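Local coordinates for protein endo-N-acetyl-beta-D-glucosaminidase (Hypocrea jecorina, PDB 4AC1) that cleaves within the chitobiose core of N-linked glycans as a family 18 glycoside hydrolase, trimming N-glycans on the fungus's own cellulases, at residues 4-8 with 184-188; 28-32 with 272-276; 200-204 with 241-246; 235-239 with 277-281. All coordinates share one frame; numbering follows the deposited sequence.

Interaction 1 of 4, residues 4-8 with 184-188; sequences RLIVY and DWYNT
Arg4 and Ile6 of strand 4-8 meet Trp185 and Asn187 of strand 185-188, the axes of the two short segments approaching to 10.5 Å and crossing at -55°. Both belong to the wall of the (beta/alpha)8 barrel of glycoside hydrolase family 18, with strands 216-221 and 251-255 between them, so it is side chains that bridge the barrel interior. Arg4, extended from CG to NE, lies over one face of the indole. Its CD stands 3.6 Å from the centroid of the Trp185 six-membered ring, a CH-pi contact 11° off the normal. NE comes within 3.2 Å of Trp185 CE3, the guanidinium being turned 25° from the ring plane, and NH1 continues to Ala214 O. Ile6 CD1 meets the indole obliquely, 3.8 Å from Trp185 CZ2. At the ring edge, and in its plane, Trp185 NE1 donates to Asn187 OD1 at 2.8 Å, meeting that oxygen from above its carbonyl plane. Cutting Trp185 back to an alanine is likely to leave the Arg4 chain without the flat surface it lies on and Asn187 OD1 without the indole N-H. Farther along the strands, Tyr8 OH is hydrogen-bonded to OD2 of Asp123, in the family's DxDxE sequence, and Asn187 ND2 bonds weakly to its OD1. Tyr8 OH itself meets Asn187 by packing, 3.3 Å from its CB.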
loop_
_atom_site.group_PDB
_atom_site.type_symbol
_atom_site.label_atom_id
_atom_site.label_comp_id
_atom_site.label_asym_id
_atom_site.label_seq_id
_atom_site.Cartn_x
_atom_site.Cartn_y
_atom_site.Cartn_z
ATOM N N ARG A 4 1.953 11.753 -3.845
ATOM C CA ARG A 4 1.937 10.417 -4.442
ATOM C C ARG A 4 0.510 10.044 -4.824
ATOM O O ARG A 4 -0.455 10.469 -4.162
ATOM C CB ARG A 4 2.489 9.384 -3.464
ATOM C CG ARG A 4 3.863 9.748 -2.911
ATOM C CD ARG A 4 4.322 8.717 -1.905
ATOM N NE ARG A 4 5.521 9.110 -1.160
ATOM C CZ ARG A 4 5.515 9.795 -0.017
ATOM N NH1 ARG A 4 4.380 10.224 0.502
ATOM N NH2 ARG A 4 6.653 10.056 0.618
ATOM N N LEU A 5 0.375 9.281 -5.907
ATOM C CA LEU A 5 -0.886 8.646 -6.253
ATOM C C LEU A 5 -0.604 7.171 -6.396
ATOM O O LEU A 5 0.130 6.751 -7.301
ATOM C CB LEU A 5 -1.484 9.203 -7.551
ATOM C CG LEU A 5 -2.785 8.531 -8.022
ATOM C CD1 LEU A 5 -3.896 8.603 -6.954
ATOM C CD2 LEU A 5 -3.270 9.112 -9.345
ATOM N N ILE A 6 -1.180 6.391 -5.491
ATOM C CA ILE A 6 -0.829 4.996 -5.306
ATOM C C ILE A 6 -2.066 4.151 -5.525
ATOM O O ILE A 6 -3.123 4.463 -4.990
ATOM C CB ILE A 6 -0.347 4.784 -3.864
ATOM C CG1 ILE A 6 0.917 5.615 -3.595
ATOM C CG2 ILE A 6 -0.119 3.295 -3.553
ATOM C CD1 ILE A 6 0.956 6.247 -2.228
ATOM N N VAL A 7 -1.949 3.101 -6.323
ATOM C CA VAL A 7 -3.065 2.185 -6.582
ATOM C C VAL A 7 -2.652 0.765 -6.206
ATOM O O VAL A 7 -1.614 0.258 -6.681
ATOM C CB VAL A 7 -3.485 2.212 -8.063
ATOM C CG1 VAL A 7 -4.448 1.048 -8.389
ATOM C CG2 VAL A 7 -4.102 3.559 -8.413
ATOM N N TYR A 8 -3.440 0.141 -5.331
ATOM C CA TYR A 8 -3.299 -1.275 -5.025
ATOM C C TYR A 8 -3.980 -2.119 -6.094
ATOM O O TYR A 8 -5.116 -1.828 -6.506
ATOM C CB TYR A 8 -3.926 -1.595 -3.676
ATOM C CG TYR A 8 -3.137 -1.157 -2.452
ATOM C CD1 TYR A 8 -3.302 0.108 -1.881
ATOM C CD2 TYR A 8 -2.227 -2.028 -1.850
ATOM C CE1 TYR A 8 -2.568 0.491 -0.757
ATOM C CE2 TYR A 8 -1.501 -1.659 -0.720
ATOM C CZ TYR A 8 -1.681 -0.399 -0.182
ATOM O OH TYR A 8 -0.979 -0.017 0.942
ATOM N N ASP A 184 9.293 5.007 4.277
ATOM C CA ASP A 184 9.063 6.108 3.341
ATOM C C ASP A 184 7.725 6.808 3.542
ATOM O O ASP A 184 7.662 8.032 3.458
ATOM C CB ASP A 184 9.288 5.663 1.892
ATOM C CG ASP A 184 10.698 5.223 1.668
ATOM O OD1 ASP A 184 11.585 6.104 1.570
ATOM O OD2 ASP A 184 10.974 4.012 1.676
ATOM N N TRP A 185 6.669 6.033 3.802
ATOM C CA TRP A 185 5.362 6.608 4.125
ATOM C C TRP A 185 4.419 5.550 4.676
ATOM O O TRP A 185 4.732 4.347 4.668
ATOM C CB TRP A 185 4.723 7.348 2.925
ATOM C CG TRP A 185 4.167 6.465 1.846
ATOM C CD1 TRP A 185 2.917 5.913 1.804
ATOM C CD2 TRP A 185 4.833 6.040 0.645
ATOM N NE1 TRP A 185 2.758 5.168 0.668
ATOM C CE2 TRP A 185 3.913 5.239 -0.069
ATOM C CE3 TRP A 185 6.113 6.250 0.104
ATOM C CZ2 TRP A 185 4.234 4.628 -1.280
ATOM C CZ3 TRP A 185 6.423 5.659 -1.110
ATOM C CH2 TRP A 185 5.485 4.851 -1.787
ATOM N N TYR A 186 3.272 6.032 5.155
ATOM C CA TYR A 186 2.209 5.209 5.698
ATOM C C TYR A 186 0.981 5.305 4.795
ATOM O O TYR A 186 0.424 6.396 4.598
ATOM C CB TYR A 186 1.871 5.666 7.123
ATOM C CG TYR A 186 3.047 5.619 8.081
ATOM C CD1 TYR A 186 3.385 4.430 8.728
ATOM C CD2 TYR A 186 3.816 6.761 8.345
ATOM C CE1 TYR A 186 4.462 4.368 9.586
ATOM C CE2 TYR A 186 4.909 6.703 9.222
ATOM C CZ TYR A 186 5.207 5.505 9.844
ATOM O OH TYR A 186 6.290 5.460 10.702
ATOM N N ASN A 187 0.595 4.166 4.225
ATOM C CA ASN A 187 -0.622 4.035 3.428
ATOM C C ASN A 187 -1.776 3.952 4.404
ATOM O O ASN A 187 -2.167 2.868 4.844
ATOM C CB ASN A 187 -0.540 2.764 2.586
ATOM C CG ASN A 187 0.484 2.872 1.489
ATOM O OD1 ASN A 187 0.368 3.730 0.608
ATOM N ND2 ASN A 187 1.509 2.017 1.548
ATOM N N THR A 188 -2.298 5.113 4.775
ATOM C CA THR A 188 -3.119 5.190 5.979
ATOM C C THR A 188 -4.584 4.927 5.640
ATOM O O THR A 188 -5.167 5.596 4.783
ATOM C CB THR A 188 -2.891 6.531 6.707
ATOM O OG1 THR A 188 -1.494 6.691 6.982
ATOM C CG2 THR A 188 -3.603 6.573 8.039
#

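Interaction 2 of 4, residues 28-32 with 272-276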
loop_
_atom_site.group_PDB
_atom_site.type_symbol
_atom_site.label_atom_id
_atom_site.label_comp_id
_atom_site.label_asym_id
_atom_site.label_seq_id
_atom_site.Cartn_x
_atom_site.Cartn_y
_atom_site.Cartn_z
ATOM N N GLU A 28 -4.178 6.049 -20.555
ATOM C CA GLU A 28 -5.316 6.981 -20.568
ATOM C C GLU A 28 -4.877 8.373 -20.117
ATOM O O GLU A 28 -3.963 8.510 -19.310
ATOM C CB GLU A 28 -6.473 6.455 -19.719
ATOM C CG GLU A 28 -7.056 5.125 -20.185
ATOM C CD GLU A 28 -7.898 5.242 -21.440
ATOM O OE1 GLU A 28 -8.495 6.315 -21.666
ATOM O OE2 GLU A 28 -7.965 4.252 -22.194
ATOM N N LYS A 29 -5.517 9.412 -20.644
ATOM C CA LYS A 29 -5.018 10.768 -20.428
ATOM C C LYS A 29 -5.289 11.280 -19.017
ATOM O O LYS A 29 -6.259 10.875 -18.371
ATOM C CB LYS A 29 -5.568 11.752 -21.471
ATOM C CG LYS A 29 -7.036 11.593 -21.791
ATOM C CD LYS A 29 -7.228 10.681 -22.993
ATOM C CE LYS A 29 -8.552 9.947 -22.921
ATOM N NZ LYS A 29 -8.608 9.070 -21.715
ATOM N N GLY A 30 -4.402 12.148 -18.544
ATOM C CA GLY A 30 -4.610 12.869 -17.292
ATOM C C GLY A 30 -4.410 12.075 -16.012
ATOM O O GLY A 30 -5.112 12.312 -15.035
ATOM N N ILE A 31 -3.465 11.135 -16.015
ATOM C CA ILE A 31 -3.194 10.323 -14.825
ATOM C C ILE A 31 -1.748 10.528 -14.409
ATOM O O ILE A 31 -0.833 10.434 -15.243
ATOM C CB ILE A 31 -3.462 8.823 -15.079
ATOM C CG1 ILE A 31 -4.901 8.605 -15.573
ATOM C CG2 ILE A 31 -3.203 8.012 -13.806
ATOM C CD1 ILE A 31 -5.217 7.178 -15.919
ATOM N N ALA A 32 -1.539 10.833 -13.131
ATOM C CA ALA A 32 -0.184 10.976 -12.609
ATOM C C ALA A 32 0.057 9.901 -11.561
ATOM O O ALA A 32 0.234 10.196 -10.374
ATOM C CB ALA A 32 0.043 12.385 -12.036
ATOM N N ALA A 272 -8.337 7.133 -11.072
ATOM C CA ALA A 272 -7.016 7.762 -11.079
ATOM C C ALA A 272 -6.989 9.094 -11.815
ATOM O O ALA A 272 -6.247 9.980 -11.424
ATOM C CB ALA A 272 -5.959 6.810 -11.637
ATOM N N GLN A 273 -7.796 9.227 -12.869
ATOM C CA GLN A 273 -7.970 10.520 -13.538
ATOM C C GLN A 273 -8.571 11.580 -12.607
ATOM O O GLN A 273 -8.055 12.684 -12.496
ATOM C CB GLN A 273 -8.853 10.363 -14.780
ATOM C CG GLN A 273 -8.241 9.529 -15.886
ATOM C CD GLN A 273 -9.174 9.319 -17.056
ATOM O OE1 GLN A 273 -10.357 9.031 -16.873
ATOM N NE2 GLN A 273 -8.637 9.410 -18.263
ATOM N N ILE A 274 -9.646 11.220 -11.912
ATOM C CA ILE A 274 -10.292 12.131 -10.973
ATOM C C ILE A 274 -9.354 12.530 -9.839
ATOM O O ILE A 274 -9.236 13.709 -9.489
ATOM C CB ILE A 274 -11.614 11.518 -10.431
ATOM C CG1 ILE A 274 -12.642 11.454 -11.566
ATOM C CG2 ILE A 274 -12.149 12.316 -9.239
ATOM C CD1 ILE A 274 -13.978 10.897 -11.182
ATOM N N VAL A 275 -8.666 11.546 -9.265
ATOM C CA VAL A 275 -7.752 11.847 -8.159
ATOM C C VAL A 275 -6.528 12.636 -8.625
ATOM O O VAL A 275 -6.007 13.445 -7.880
ATOM C CB VAL A 275 -7.393 10.578 -7.340
ATOM C CG1 VAL A 275 -6.495 10.922 -6.182
ATOM C CG2 VAL A 275 -8.657 9.953 -6.809
ATOM N N THR A 276 -6.093 12.417 -9.862
ATOM C CA THR A 276 -5.053 13.265 -10.446
ATOM C C THR A 276 -5.522 14.728 -10.537
ATOM O O THR A 276 -4.754 15.652 -10.216
ATOM C CB THR A 276 -4.586 12.743 -11.813
ATOM O OG1 THR A 276 -3.939 11.471 -11.645
ATOM C CG2 THR A 276 -3.593 13.711 -12.457
HETATM O O HOH W 1 -10.295 7.995 -20.364
HETATM O O HOH W 2 -7.219 13.917 -14.860
#
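Thr276 of helix 272-276 and the backbone of Ala32 form the tight inner end of this contact, a case in which a helix side chain serves a loop and its own helix at once. Thr276 OG1 accepts a nearly straight bond (168°) from Ala32 N at 2.9 Å and donates to Ala272 O at 2.8 Å. That carbonyl also receives the helical bond from Thr276 N, the two donors reaching it from opposite faces of its plane. A valine in place of Thr276 would lack the hydroxyl and is likely to leave Ala32 N without this acceptor. Alongside, Ile31 crosses Gln273, its CG1 lying 3.5 Å from Gln273 CG, while its CG2 meets Ala272 CB at 3.7 Å. Gln273, stretched out beyond CG, adds a second firm bond, NE2 to Lys29 O at 2.8 Å, in the carbonyl plane, and also donates to a water. Toward solvent the contact is looser. Lys29 is bent at two torsions and folds back to a salt bridge with Glu28, NZ to OE1 2.8 Å. Gly30, at a positive phi of 75° that suits glycine, turns its carbonyl to a second water, which also bonds Gln273 O. Helix 270-279, the last of the barrel, thus holds the loop between helix 24-27 and strand 35-42, while Val275 and Thr276 pack inward on Leu5 of strand 4-9.

Interaction 3 of 4, residues 200-204 with 241-246; sequences TSDYD and SLVSEY
Asp204 of helix 201-204 and the pair Glu245 and Tyr246 of helix 241-246 join two outer helices of the barrel through acids and a phenol. The aspartate can be followed atom by atom. CB lies 3.9 Å from Tyr246 OH. CG stands beside the backbone N and anti to the carbonyl carbon (chi1 -71°), which carries the carboxylate across toward the other helix and sets Asp204 CG 3.4 Å from Glu245 OE1. OD1 then accepts a hydrogen bond from Tyr246 OH at 2.7 Å, met from above the carboxylate plane (43° out of it). The same OD1 is only 2.6 Å from Glu245 OE1. Two acid oxygens this close suggest that one group holds a proton, and the two carboxylate planes are turned 77° apart. OD2, the second oxygen, keeps 3.4 Å from Glu245 OE1. A water spans the phenol and the helix, donating to Tyr246 OH and to Asp204 O. Beside these polar groups the contact is apolar: Leu242 CD1 sits over one face of the Tyr203 ring, a CH-pi contact 3.9 Å from the centroid, while Leu242 CD2 reaches Thr200 CG2 at 3.7 Å. Leu242 is further covered by Met197 and Ile249. Helices 201-208 and 232-246 are consecutive in the barrel's outer layer, strand 216-221 running between them in sequence, and Tyr203 OH reaches inward to the carbonyl of Val216 on that strand.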
loop_
_atom_site.group_PDB
_atom_site.type_symbol
_atom_site.label_atom_id
_atom_site.label_comp_id
_atom_site.label_asym_id
_atom_site.label_seq_id
_atom_site.Cartn_x
_atom_site.Cartn_y
_atom_site.Cartn_z
ATOM N N THR A 200 -11.014 17.328 7.703
ATOM C CA THR A 200 -9.589 17.297 8.003
ATOM C C THR A 200 -9.224 16.769 9.386
ATOM O O THR A 200 -8.042 16.615 9.689
ATOM C CB THR A 200 -8.997 18.707 7.926
ATOM O OG1 THR A 200 -9.668 19.553 8.867
ATOM C CG2 THR A 200 -9.137 19.279 6.536
ATOM N N SER A 201 -10.219 16.513 10.240
ATOM C CA SER A 201 -9.930 16.307 11.662
ATOM C C SER A 201 -9.006 15.119 11.936
ATOM O O SER A 201 -8.048 15.239 12.721
ATOM C CB SER A 201 -11.212 16.237 12.502
ATOM O OG SER A 201 -12.010 15.131 12.128
ATOM N N ASP A 202 -9.270 13.986 11.287
ATOM C CA ASP A 202 -8.441 12.799 11.515
ATOM C C ASP A 202 -6.999 12.966 11.025
ATOM O O ASP A 202 -6.046 12.687 11.770
ATOM C CB ASP A 202 -9.099 11.559 10.910
ATOM C CG ASP A 202 -10.414 11.190 11.609
ATOM O OD1 ASP A 202 -10.731 11.784 12.669
ATOM O OD2 ASP A 202 -11.153 10.312 11.118
ATOM N N TYR A 203 -6.845 13.444 9.792
ATOM C CA TYR A 203 -5.523 13.701 9.234
ATOM C C TYR A 203 -4.749 14.675 10.137
ATOM O O TYR A 203 -3.577 14.441 10.455
ATOM C CB TYR A 203 -5.646 14.223 7.793
ATOM C CG TYR A 203 -4.368 14.168 6.980
ATOM C CD1 TYR A 203 -3.356 15.107 7.162
ATOM C CD2 TYR A 203 -4.183 13.174 6.018
ATOM C CE1 TYR A 203 -2.186 15.051 6.414
ATOM C CE2 TYR A 203 -3.015 13.116 5.257
ATOM C CZ TYR A 203 -2.033 14.064 5.463
ATOM O OH TYR A 203 -0.856 14.048 4.754
ATOM N N ASP A 204 -5.410 15.750 10.568
ATOM C CA ASP A 204 -4.774 16.732 11.467
ATOM C C ASP A 204 -4.347 16.110 12.803
ATOM O O ASP A 204 -3.285 16.430 13.334
ATOM C CB ASP A 204 -5.710 17.916 11.764
ATOM C CG ASP A 204 -5.929 18.860 10.565
ATOM O OD1 ASP A 204 -5.130 18.906 9.607
ATOM O OD2 ASP A 204 -6.929 19.603 10.612
ATOM N N SER A 241 -8.296 21.719 1.825
ATOM C CA SER A 241 -8.047 22.263 3.155
ATOM C C SER A 241 -6.697 21.814 3.722
ATOM O O SER A 241 -5.947 22.621 4.261
ATOM C CB SER A 241 -9.182 21.889 4.100
ATOM O OG SER A 241 -8.957 22.416 5.390
ATOM N N LEU A 242 -6.383 20.521 3.604
ATOM C CA LEU A 242 -5.100 20.011 4.090
ATOM C C LEU A 242 -3.909 20.691 3.429
ATOM O O LEU A 242 -2.964 21.069 4.117
ATOM C CB LEU A 242 -5.001 18.492 3.891
ATOM C CG LEU A 242 -5.991 17.655 4.707
ATOM C CD1 LEU A 242 -5.911 16.203 4.289
ATOM C CD2 LEU A 242 -5.742 17.807 6.193
ATOM N N VAL A 243 -3.960 20.843 2.104
ATOM C CA VAL A 243 -2.895 21.493 1.344
ATOM C C VAL A 243 -2.707 22.954 1.798
ATOM O O VAL A 243 -1.586 23.453 1.877
ATOM C CB VAL A 243 -3.153 21.344 -0.184
ATOM C CG1 VAL A 243 -2.299 22.307 -1.019
ATOM C CG2 VAL A 243 -2.903 19.894 -0.606
ATOM N N SER A 244 -3.817 23.625 2.125
ATOM C CA SER A 244 -3.734 25.006 2.637
ATOM C C SER A 244 -2.986 25.077 3.980
ATOM O O SER A 244 -2.344 26.093 4.292
ATOM C CB SER A 244 -5.121 25.647 2.729
ATOM O OG SER A 244 -5.800 25.274 3.910
ATOM N N GLU A 245 -3.060 23.993 4.753
ATOM C CA GLU A 245 -2.371 23.881 6.039
ATOM C C GLU A 245 -0.908 23.490 5.880
ATOM O O GLU A 245 -0.035 24.074 6.527
ATOM C CB GLU A 245 -3.026 22.807 6.914
ATOM C CG GLU A 245 -4.462 23.034 7.321
ATOM C CD GLU A 245 -4.906 21.986 8.324
ATOM O OE1 GLU A 245 -5.321 20.899 7.890
ATOM O OE2 GLU A 245 -4.780 22.229 9.541
ATOM N N TYR A 246 -0.651 22.481 5.045
ATOM C CA TYR A 246 0.643 21.795 5.032
ATOM C C TYR A 246 1.479 22.026 3.781
ATOM O O TYR A 246 2.661 21.680 3.776
ATOM C CB TYR A 246 0.457 20.284 5.270
ATOM C CG TYR A 246 -0.322 19.970 6.536
ATOM C CD1 TYR A 246 0.145 20.389 7.777
ATOM C CD2 TYR A 246 -1.538 19.279 6.486
ATOM C CE1 TYR A 246 -0.562 20.123 8.945
ATOM C CE2 TYR A 246 -2.262 18.998 7.665
ATOM C CZ TYR A 246 -1.763 19.442 8.886
ATOM O OH TYR A 246 -2.462 19.187 10.055
HETATM O O HOH W 3 -2.197 19.003 12.897
#

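Interaction 4 of 4, residues 235-239 with 277-281; sequences LNNTI and VILRP. Unlike the reference sequence in segment 277-281: Val277 (reference Glu). With NAG (2-acetamido-2-deoxy-beta-D-glucopyranose), chain B.
Ile278 carries most of this contact, reaching from helix 277-279 onto helix 235-239 beside Asn236, where the two backbones come closest. With CG1 beside its backbone N and CG2 anti to it, Ile278 puts both branches to use. CG2 lies 3.6 Å from Asn236 OD1 and 3.9 Å from Ile239 CD1, whereas CD1, at the end of the other branch, comes to 3.8 Å from Asn236 CB. Leu235 CD2 lies 4.3 Å from Ile278 CD1, and Leu279 adds a flank, its CD2 meeting Ile239 CD1 at 4.2 Å. No direct hydrogen bond crosses between the segments; a water does the polar joining, giving one hydrogen to Asn236 OD1 at 2.7 Å and the other to Ile278 O. These are the last two long helices of the (beta/alpha)8 barrel, on the outer layer, with strand 251-255 between them in sequence and beneath them in space: Ile239 and Leu279 both rest on its Val252. In Asn236, CG is anti to the backbone N (chi1 178°), and the amide rotation about CB-CG (chi2 59°) sets OD1 toward the water, with ND2 carrying N-acetylglucosamine, bonded at 1.4 Å to the sugar C1. Asn236 opens an Asn-Asn-Thr sequon, here within a helix. The sugar leans back over the neighbouring helix, where its acetamide methyl C8 lies 3.5 Å from Val277 CG1, a glutamate in the reference sequence. Farther out, Met197 backs Leu235, and Thr238 OG1 bonds the carbonyl of that methionine. Past the helix end, Arg280 forms a salt bridge with Asp1 at the amino terminus.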
loop_
_atom_site.group_PDB
_atom_site.type_symbol
_atom_site.label_atom_id
_atom_site.label_comp_id
_atom_site.label_asym_id
_atom_site.label_seq_id
_atom_site.Cartn_x
_atom_site.Cartn_y
_atom_site.Cartn_z
ATOM N N LEU A 235 -13.579 13.949 -0.766
ATOM C CA LEU A 235 -12.130 13.803 -0.676
ATOM C C LEU A 235 -11.446 15.096 -1.124
ATOM O O LEU A 235 -10.542 15.596 -0.444
ATOM C CB LEU A 235 -11.661 12.605 -1.516
ATOM C CG LEU A 235 -10.146 12.386 -1.578
ATOM C CD1 LEU A 235 -9.600 12.003 -0.209
ATOM C CD2 LEU A 235 -9.791 11.332 -2.618
ATOM N N ASN A 236 -11.896 15.638 -2.257
ATOM C CA ASN A 236 -11.319 16.856 -2.798
ATOM C C ASN A 236 -11.421 18.033 -1.824
ATOM O O ASN A 236 -10.438 18.736 -1.583
ATOM C CB ASN A 236 -11.974 17.215 -4.127
ATOM C CG ASN A 236 -11.440 18.500 -4.688
ATOM O OD1 ASN A 236 -10.238 18.632 -4.928
ATOM N ND2 ASN A 236 -12.338 19.476 -4.887
ATOM N N ASN A 237 -12.607 18.234 -1.253
ATOM C CA ASN A 237 -12.817 19.345 -0.339
ATOM C C ASN A 237 -11.834 19.277 0.837
ATOM O O ASN A 237 -11.224 20.262 1.228
ATOM C CB ASN A 237 -14.286 19.348 0.111
ATOM C CG ASN A 237 -14.642 20.562 0.936
ATOM O OD1 ASN A 237 -14.497 20.558 2.162
ATOM N ND2 ASN A 237 -15.128 21.606 0.272
ATOM N N THR A 238 -11.671 18.079 1.379
ATOM C CA THR A 238 -10.751 17.877 2.481
ATOM C C THR A 238 -9.297 18.101 2.071
ATOM O O THR A 238 -8.547 18.751 2.791
ATOM C CB THR A 238 -10.927 16.468 3.071
ATOM O OG1 THR A 238 -12.259 16.363 3.593
ATOM C CG2 THR A 238 -9.943 16.201 4.195
ATOM N N ILE A 239 -8.896 17.572 0.917
ATOM C CA ILE A 239 -7.507 17.734 0.475
ATOM C C ILE A 239 -7.155 19.206 0.212
ATOM O O ILE A 239 -6.067 19.649 0.581
ATOM C CB ILE A 239 -7.192 16.815 -0.714
ATOM C CG1 ILE A 239 -7.086 15.369 -0.207
ATOM C CG2 ILE A 239 -5.903 17.255 -1.425
ATOM C CD1 ILE A 239 -6.918 14.323 -1.311
ATOM N N VAL A 277 -6.779 14.949 -10.937
ATOM C CA VAL A 277 -7.298 16.324 -10.971
ATOM C C VAL A 277 -7.344 16.942 -9.568
ATOM O O VAL A 277 -7.116 18.142 -9.400
ATOM C CB VAL A 277 -8.685 16.455 -11.636
ATOM C CG1 VAL A 277 -9.046 17.930 -11.802
ATOM C CG2 VAL A 277 -8.716 15.811 -12.996
ATOM N N ILE A 278 -7.625 16.129 -8.558
ATOM C CA ILE A 278 -7.615 16.602 -7.175
ATOM C C ILE A 278 -6.202 16.973 -6.696
ATOM O O ILE A 278 -5.992 18.042 -6.098
ATOM C CB ILE A 278 -8.243 15.544 -6.230
ATOM C CG1 ILE A 278 -9.733 15.380 -6.540
ATOM C CG2 ILE A 278 -7.974 15.892 -4.758
ATOM C CD1 ILE A 278 -10.402 14.214 -5.808
ATOM N N LEU A 279 -5.228 16.103 -6.954
ATOM C CA LEU A 279 -3.897 16.249 -6.383
ATOM C C LEU A 279 -3.004 17.172 -7.186
ATOM O O LEU A 279 -2.114 17.833 -6.636
ATOM C CB LEU A 279 -3.229 14.887 -6.332
ATOM C CG LEU A 279 -3.796 13.891 -5.331
ATOM C CD1 LEU A 279 -3.080 12.540 -5.498
ATOM C CD2 LEU A 279 -3.668 14.420 -3.903
ATOM N N ARG A 280 -3.216 17.168 -8.497
ATOM C CA ARG A 280 -2.409 17.950 -9.424
ATOM C C ARG A 280 -3.302 18.718 -10.402
ATOM O O ARG A 280 -3.290 18.447 -11.605
ATOM C CB ARG A 280 -1.422 17.038 -10.165
ATOM C CG ARG A 280 -0.343 16.439 -9.266
ATOM C CD ARG A 280 0.638 15.544 -10.013
ATOM N NE ARG A 280 1.464 14.802 -9.061
ATOM C CZ ARG A 280 2.672 15.174 -8.650
ATOM N NH1 ARG A 280 3.244 16.284 -9.128
ATOM N NH2 ARG A 280 3.320 14.429 -7.767
ATOM N N PRO A 281 -4.075 19.691 -9.877
ATOM C CA PRO A 281 -5.071 20.383 -10.710
ATOM C C PRO A 281 -4.459 21.275 -11.795
ATOM O O PRO A 281 -5.173 21.696 -12.700
ATOM C CB PRO A 281 -5.881 21.208 -9.703
ATOM C CG PRO A 281 -5.020 21.332 -8.496
ATOM C CD PRO A 281 -4.068 20.170 -8.483
HETATM C C1 NAG B . -12.036 20.791 -5.395
HETATM C C2 NAG B . -12.552 20.854 -6.834
HETATM C C3 NAG B . -12.609 22.283 -7.384
HETATM C C4 NAG B . -13.134 23.299 -6.373
HETATM C C5 NAG B . -12.536 23.100 -4.979
HETATM C C6 NAG B . -13.216 23.981 -3.933
HETATM C C7 NAG B . -12.161 18.855 -8.162
HETATM C C8 NAG B . -11.206 18.094 -9.028
HETATM N N2 NAG B . -11.727 20.019 -7.691
HETATM O O3 NAG B . -13.463 22.325 -8.507
HETATM O O4 NAG B . -12.831 24.592 -6.852
HETATM O O5 NAG B . -12.686 21.752 -4.582
HETATM O O6 NAG B . -14.596 23.685 -3.825
HETATM O O7 NAG B . -13.277 18.399 -7.922
HETATM O O HOH W 4 -8.006 19.928 -5.748
#

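Interaction 1 lies in the barrel interior, about 5 Å from the centre of the chain, whereas interactions 2, 3 and 4 lie in the outer layer of helices and loops at 19 to 21 Å. Helix 270-279 is shared by interactions 2 and 4, and helix 232-246 by interactions 3 and 4, so the three form a chain of neighbours along one side. Leu5 links the layers: on strand 4-9 of interaction 1, it packs on Thr276 and Ala272 of interaction 2 and on Leu279 of interaction 4. Chemistry follows place. Inside, an arginine chain and an isoleucine pack on an indole; outside, apolar patches are edged by side-chain-to-backbone bonds and waters in interaction 2, paired acids in interaction 3 and a glycan in interaction 4.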